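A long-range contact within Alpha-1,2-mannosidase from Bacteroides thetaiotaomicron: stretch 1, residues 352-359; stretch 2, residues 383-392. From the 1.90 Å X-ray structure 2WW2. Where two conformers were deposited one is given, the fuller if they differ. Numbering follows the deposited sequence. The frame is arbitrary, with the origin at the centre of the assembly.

Stretch 1 352-359: RVTQSIIN
Stretch 2 (383-392) NSVSLLVDAW

Two helical stretches of one chain, 352-359 and 383-392, pack with axes 9.8 Å apart at closest approach and N-to-C directions 138° apart, so they run roughly antiparallel. Register follows from two CA-CA pairs: Thr354 to Leu388 at 5.8 Å and Ile357 to Ser384 at 7.5 Å. Phi/psi stay near -63/-42 through most of both helices. No hydrogen bond crosses; the contact is van der Waals packing, mostly of aliphatic side chains, with some methyls against backbone oxygens; it buries 314 Å², both sides summed.

Along stretch 2, Ser384 (chi1 p) points sideways and offers backbone: its O lies 4.2 Å from Ile357 CD1. Val385 points away. One turn on from Ser384, Leu387 points toward stretch 1 with chi1 at -91°, between wells, and chi2 p. Its CD2 sits 3.8 Å from Ile357 CD1 (m, t) and 4.1 Å from Val353 CG1 (chi1 t), all methyl against methyl. Leu388 (m, t) leaves sideways, but its end reaches across: CD1 is 4.1 Å from Ile357 CG2 and 4.0 Å from Ile358 CD1 (m, m), while CD2 is 3.8 Å from Thr354 CB. Val389 points away. Ala391 closes the series, its CB 3.9 Å from Thr354 CG2. Thr354 (chi1 p) thus presents its methyl to the contact, while its OG1 is hydrogen-bonded just outside the stretch. Where the backbones come nearest, Thr354 faces Leu388, whose chain leaves sideways and bends its end in; Leu387 and Leu388 fill the space beside Val353, Ile357 and Ile358.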

ATOM      1  N   ARG A 352     -22.083 -37.633  17.441  1.00  8.06           N
ATOM      2  CA  ARG A 352     -22.441 -38.262  16.164  1.00  8.14           C
ATOM      3  C   ARG A 352     -21.431 -37.926  15.052  1.00  8.40           C
ATOM      4  O   ARG A 352     -21.126 -38.777  14.193  1.00  7.78           O
ATOM      5  CB  ARG A 352     -23.861 -37.855  15.738  1.00  7.99           C
ATOM      6  CG  ARG A 352     -24.941 -38.227  16.759  1.00  9.93           C
ATOM      7  CD  ARG A 352     -26.348 -37.944  16.234  1.00 10.37           C
ATOM      8  NE  ARG A 352     -26.610 -36.514  16.101  1.00 12.74           N
ATOM      9  CZ  ARG A 352     -27.350 -35.810  16.956  1.00 14.23           C
ATOM     10  NH1 ARG A 352     -27.885 -36.406  18.015  1.00 13.79           N
ATOM     11  NH2 ARG A 352     -27.547 -34.510  16.764  1.00 13.69           N
ATOM     12  N   VAL A 353     -20.910 -36.698  15.073  1.00  8.47           N
ATOM     13  CA  VAL A 353     -19.922 -36.273  14.074  1.00  8.62           C
ATOM     14  C   VAL A 353     -18.662 -37.113  14.181  1.00  9.37           C
ATOM     15  O   VAL A 353     -18.085 -37.542  13.157  1.00  9.01           O
ATOM     16  CB  VAL A 353     -19.547 -34.782  14.238  1.00  9.31           C
ATOM     17  CG1 VAL A 353     -18.281 -34.455  13.428  1.00  8.54           C
ATOM     18  CG2 VAL A 353     -20.708 -33.891  13.786  1.00  8.16           C
ATOM     19  N   THR A 354     -18.218 -37.363  15.410  1.00  8.34           N
ATOM     20  CA  THR A 354     -16.990 -38.158  15.579  1.00  9.09           C
ATOM     21  C   THR A 354     -17.207 -39.585  15.092  1.00  9.74           C
ATOM     22  O   THR A 354     -16.355 -40.128  14.369  1.00  9.41           O
ATOM     23  CB  THR A 354     -16.441 -38.140  17.034  1.00  9.07           C
ATOM     24  OG1 THR A 354     -17.487 -38.516  17.930  1.00  8.34           O
ATOM     25  CG2 THR A 354     -15.948 -36.715  17.397  1.00  9.78           C
ATOM     26  N   GLN A 355     -18.350 -40.179  15.436  1.00 10.58           N
ATOM     27  CA  GLN A 355     -18.692 -41.500  14.880  1.00 12.09           C
ATOM     28  C   GLN A 355     -18.699 -41.500  13.346  1.00 10.38           C
ATOM     29  O   GLN A 355     -18.269 -42.469  12.713  1.00 10.29           O
ATOM     30  CB  GLN A 355     -20.088 -41.954  15.320  1.00 13.35           C
ATOM     31  CG  GLN A 355     -20.224 -42.595  16.683  1.00 18.39           C
ATOM     32  CD  GLN A 355     -21.699 -42.737  17.053  1.00 24.51           C
ATOM     33  OE1 GLN A 355     -22.265 -41.908  17.805  1.00 27.81           O
ATOM     34  NE2 GLN A 355     -22.351 -43.742  16.471  1.00 24.39           N
ATOM     35  N   SER A 356     -19.219 -40.436  12.744  1.00  9.79           N
ATOM     36  CA  SER A 356     -19.329 -40.378  11.282  0.50  9.83           C
ATOM     37  C   SER A 356     -17.972 -40.299  10.586  1.00  9.66           C
ATOM     38  O   SER A 356     -17.816 -40.781   9.460  1.00  9.83           O
ATOM     39  CB  SER A 356     -20.235 -39.231  10.817  0.50  9.92           C
ATOM     40  OG  SER A 356     -19.627 -37.967  11.009  0.50 10.66           O
ATOM     41  N   ILE A 357     -16.990 -39.704  11.251  1.00  8.63           N
ATOM     42  CA  ILE A 357     -15.634 -39.640  10.708  1.00  8.14           C
ATOM     43  C   ILE A 357     -15.070 -41.057  10.614  1.00  8.29           C
ATOM     44  O   ILE A 357     -14.474 -41.441   9.604  1.00  8.31           O
ATOM     45  CB  ILE A 357     -14.724 -38.752  11.608  1.00  8.45           C
ATOM     46  CG1 ILE A 357     -15.063 -37.274  11.399  1.00  8.27           C
ATOM     47  CG2 ILE A 357     -13.232 -39.000  11.323  1.00  7.26           C
ATOM     48  CD1 ILE A 357     -14.424 -36.352  12.450  1.00 10.23           C
ATOM     49  N   ILE A 358     -15.265 -41.838  11.670  1.00  8.25           N
ATOM     50  CA  ILE A 358     -14.815 -43.238  11.663  1.00  8.26           C
ATOM     51  C   ILE A 358     -15.590 -44.044  10.602  1.00  8.55           C
ATOM     52  O   ILE A 358     -15.019 -44.863   9.884  1.00  8.60           O
ATOM     53  CB  ILE A 358     -14.952 -43.877  13.067  1.00  8.80           C
ATOM     54  CG1 ILE A 358     -14.082 -43.105  14.063  1.00  8.65           C
ATOM     55  CG2 ILE A 358     -14.546 -45.371  13.055  1.00  8.43           C
ATOM     56  CD1 ILE A 358     -12.659 -42.933  13.587  1.00 10.76           C
ATOM     57  N   ASN A 359     -16.892 -43.805  10.489  1.00  8.09           N
ATOM     58  CA  ASN A 359     -17.680 -44.491   9.477  1.00  8.25           C
ATOM     59  C   ASN A 359     -17.124 -44.197   8.077  1.00  8.31           C
ATOM     60  O   ASN A 359     -17.002 -45.092   7.258  1.00  8.23           O
ATOM     61  CB  ASN A 359     -19.157 -44.074   9.541  1.00  7.64           C
ATOM     62  CG  ASN A 359     -19.855 -44.562  10.795  1.00  9.03           C
ATOM     63  OD1 ASN A 359     -19.389 -45.490  11.455  1.00  9.28           O
ATOM     64  ND2 ASN A 359     -20.979 -43.932  11.136  1.00  7.37           N
ATOM     65  N   ASN A 383      -6.809 -32.259   9.923  1.00  9.17           N
ATOM     66  CA  ASN A 383      -7.584 -31.766  11.038  1.00  9.12           C
ATOM     67  C   ASN A 383      -8.791 -32.626  11.423  1.00  9.22           C
ATOM     68  O   ASN A 383      -9.421 -32.396  12.464  1.00  9.48           O
ATOM     69  CB  ASN A 383      -7.929 -30.293  10.824  1.00  9.56           C
ATOM     70  CG  ASN A 383      -6.678 -29.444  10.705  1.00  9.49           C
ATOM     71  OD1 ASN A 383      -6.423 -28.811   9.663  1.00 12.37           O
ATOM     72  ND2 ASN A 383      -5.862 -29.469  11.747  1.00  5.15           N
ATOM     73  N   SER A 384      -9.091 -33.634  10.608  1.00  8.50           N
ATOM     74  CA  SER A 384      -9.982 -34.696  11.047  1.00  8.46           C
ATOM     75  C   SER A 384      -9.536 -35.191  12.441  1.00  8.27           C
ATOM     76  O   SER A 384     -10.358 -35.505  13.318  1.00  7.39           O
ATOM     77  CB  SER A 384      -9.933 -35.867  10.065  1.00  7.79           C
ATOM     78  OG  SER A 384      -8.585 -36.294   9.859  1.00 10.14           O
ATOM     79  N   VAL A 385      -8.224 -35.297  12.616  1.00  8.08           N
ATOM     80  CA  VAL A 385      -7.664 -35.779  13.874  1.00  8.18           C
ATOM     81  C   VAL A 385      -8.034 -34.844  15.024  1.00  8.52           C
ATOM     82  O   VAL A 385      -8.381 -35.272  16.134  1.00  9.21           O
ATOM     83  CB  VAL A 385      -6.133 -35.890  13.749  1.00  8.23           C
ATOM     84  CG1 VAL A 385      -5.517 -36.214  15.087  1.00  9.45           C
ATOM     85  CG2 VAL A 385      -5.786 -36.967  12.677  1.00  7.97           C
ATOM     86  N   SER A 386      -7.986 -33.556  14.753  1.00  8.74           N
ATOM     87  CA  SER A 386      -8.310 -32.574  15.782  1.00  8.67           C
ATOM     88  C   SER A 386      -9.747 -32.738  16.295  1.00  8.79           C
ATOM     89  O   SER A 386      -9.990 -32.698  17.503  1.00  8.43           O
ATOM     90  CB  SER A 386      -8.097 -31.150  15.247  1.00  8.95           C
ATOM     91  OG  SER A 386      -8.563 -30.200  16.202  1.00 10.00           O
ATOM     92  N   LEU A 387     -10.705 -32.920  15.392  1.00  8.60           N
ATOM     93  CA  LEU A 387     -12.098 -33.118  15.825  1.00  8.36           C
ATOM     94  C   LEU A 387     -12.225 -34.318  16.756  1.00  8.28           C
ATOM     95  O   LEU A 387     -12.900 -34.263  17.781  1.00  7.72           O
ATOM     96  CB  LEU A 387     -13.013 -33.358  14.625  1.00  8.63           C
ATOM     97  CG  LEU A 387     -13.648 -32.105  14.012  1.00  8.99           C
ATOM     98  CD1 LEU A 387     -12.562 -31.198  13.406  1.00  5.53           C
ATOM     99  CD2 LEU A 387     -14.666 -32.546  12.942  1.00 11.06           C
ATOM    100  N   LEU A 388     -11.580 -35.414  16.389  1.00  7.44           N
ATOM    101  CA  LEU A 388     -11.635 -36.601  17.229  1.00  7.47           C
ATOM    102  C   LEU A 388     -10.968 -36.370  18.589  1.00  7.27           C
ATOM    103  O   LEU A 388     -11.506 -36.735  19.635  1.00  6.58           O
ATOM    104  CB  LEU A 388     -10.983 -37.800  16.515  1.00  7.38           C
ATOM    105  CG  LEU A 388     -11.641 -38.325  15.224  1.00  7.74           C
ATOM    106  CD1 LEU A 388     -10.836 -39.520  14.654  1.00  6.78           C
ATOM    107  CD2 LEU A 388     -13.058 -38.768  15.527  1.00  9.19           C
ATOM    108  N   VAL A 389      -9.774 -35.790  18.575  1.00  7.54           N
ATOM    109  CA  VAL A 389      -9.000 -35.683  19.829  1.00  7.11           C
ATOM    110  C   VAL A 389      -9.545 -34.579  20.746  1.00  7.46           C
ATOM    111  O   VAL A 389      -9.636 -34.746  21.974  1.00  6.79           O
ATOM    112  CB  VAL A 389      -7.515 -35.457  19.531  1.00  7.33           C
ATOM    113  CG1 VAL A 389      -6.753 -35.180  20.838  1.00  6.79           C
ATOM    114  CG2 VAL A 389      -6.949 -36.700  18.792  1.00  4.77           C
ATOM    115  N   ASP A 390      -9.921 -33.452  20.155  1.00  7.22           N
ATOM    116  CA  ASP A 390     -10.502 -32.382  20.960  1.00  7.57           C
ATOM    117  C   ASP A 390     -11.727 -32.916  21.708  1.00  8.24           C
ATOM    118  O   ASP A 390     -11.896 -32.667  22.928  1.00  8.01           O
ATOM    119  CB  ASP A 390     -10.872 -31.163  20.100  1.00  8.03           C
ATOM    120  CG  ASP A 390     -11.367 -29.993  20.940  1.00  9.37           C
ATOM    121  OD1 ASP A 390     -10.585 -29.500  21.796  1.00 10.16           O
ATOM    122  OD2 ASP A 390     -12.539 -29.573  20.762  1.00 10.32           O
ATOM    123  N   ALA A 391     -12.577 -33.663  20.995  1.00  7.71           N
ATOM    124  CA  ALA A 391     -13.781 -34.234  21.613  1.00  7.71           C
ATOM    125  C   ALA A 391     -13.395 -35.226  22.693  1.00  7.73           C
ATOM    126  O   ALA A 391     -13.919 -35.180  23.806  1.00  7.91           O
ATOM    127  CB  ALA A 391     -14.661 -34.906  20.567  1.00  7.35           C
ATOM    128  N   TRP A 392     -12.446 -36.098  22.378  1.00  7.44           N
ATOM    129  CA  TRP A 392     -12.043 -37.143  23.315  1.00  8.18           C
ATOM    130  C   TRP A 392     -11.558 -36.541  24.633  1.00  8.80           C
ATOM    131  O   TRP A 392     -11.874 -37.057  25.716  1.00  9.32           O
ATOM    132  CB  TRP A 392     -10.943 -37.997  22.690  1.00  7.63           C
ATOM    133  CG  TRP A 392     -10.657 -39.267  23.444  1.00  8.61           C
ATOM    134  CD1 TRP A 392      -9.754 -39.434  24.451  1.00  9.90           C
ATOM    135  CD2 TRP A 392     -11.272 -40.546  23.241  1.00  8.67           C
ATOM    136  NE1 TRP A 392      -9.763 -40.739  24.886  1.00  8.55           N
ATOM    137  CE2 TRP A 392     -10.685 -41.442  24.155  1.00 11.02           C
ATOM    138  CE3 TRP A 392     -12.253 -41.019  22.367  1.00  9.34           C
ATOM    139  CZ2 TRP A 392     -11.068 -42.789  24.240  1.00 10.50           C
ATOM    140  CZ3 TRP A 392     -12.630 -42.360  22.444  1.00  9.17           C
ATOM    141  CH2 TRP A 392     -12.033 -43.225  23.369  1.00  9.35           C
TER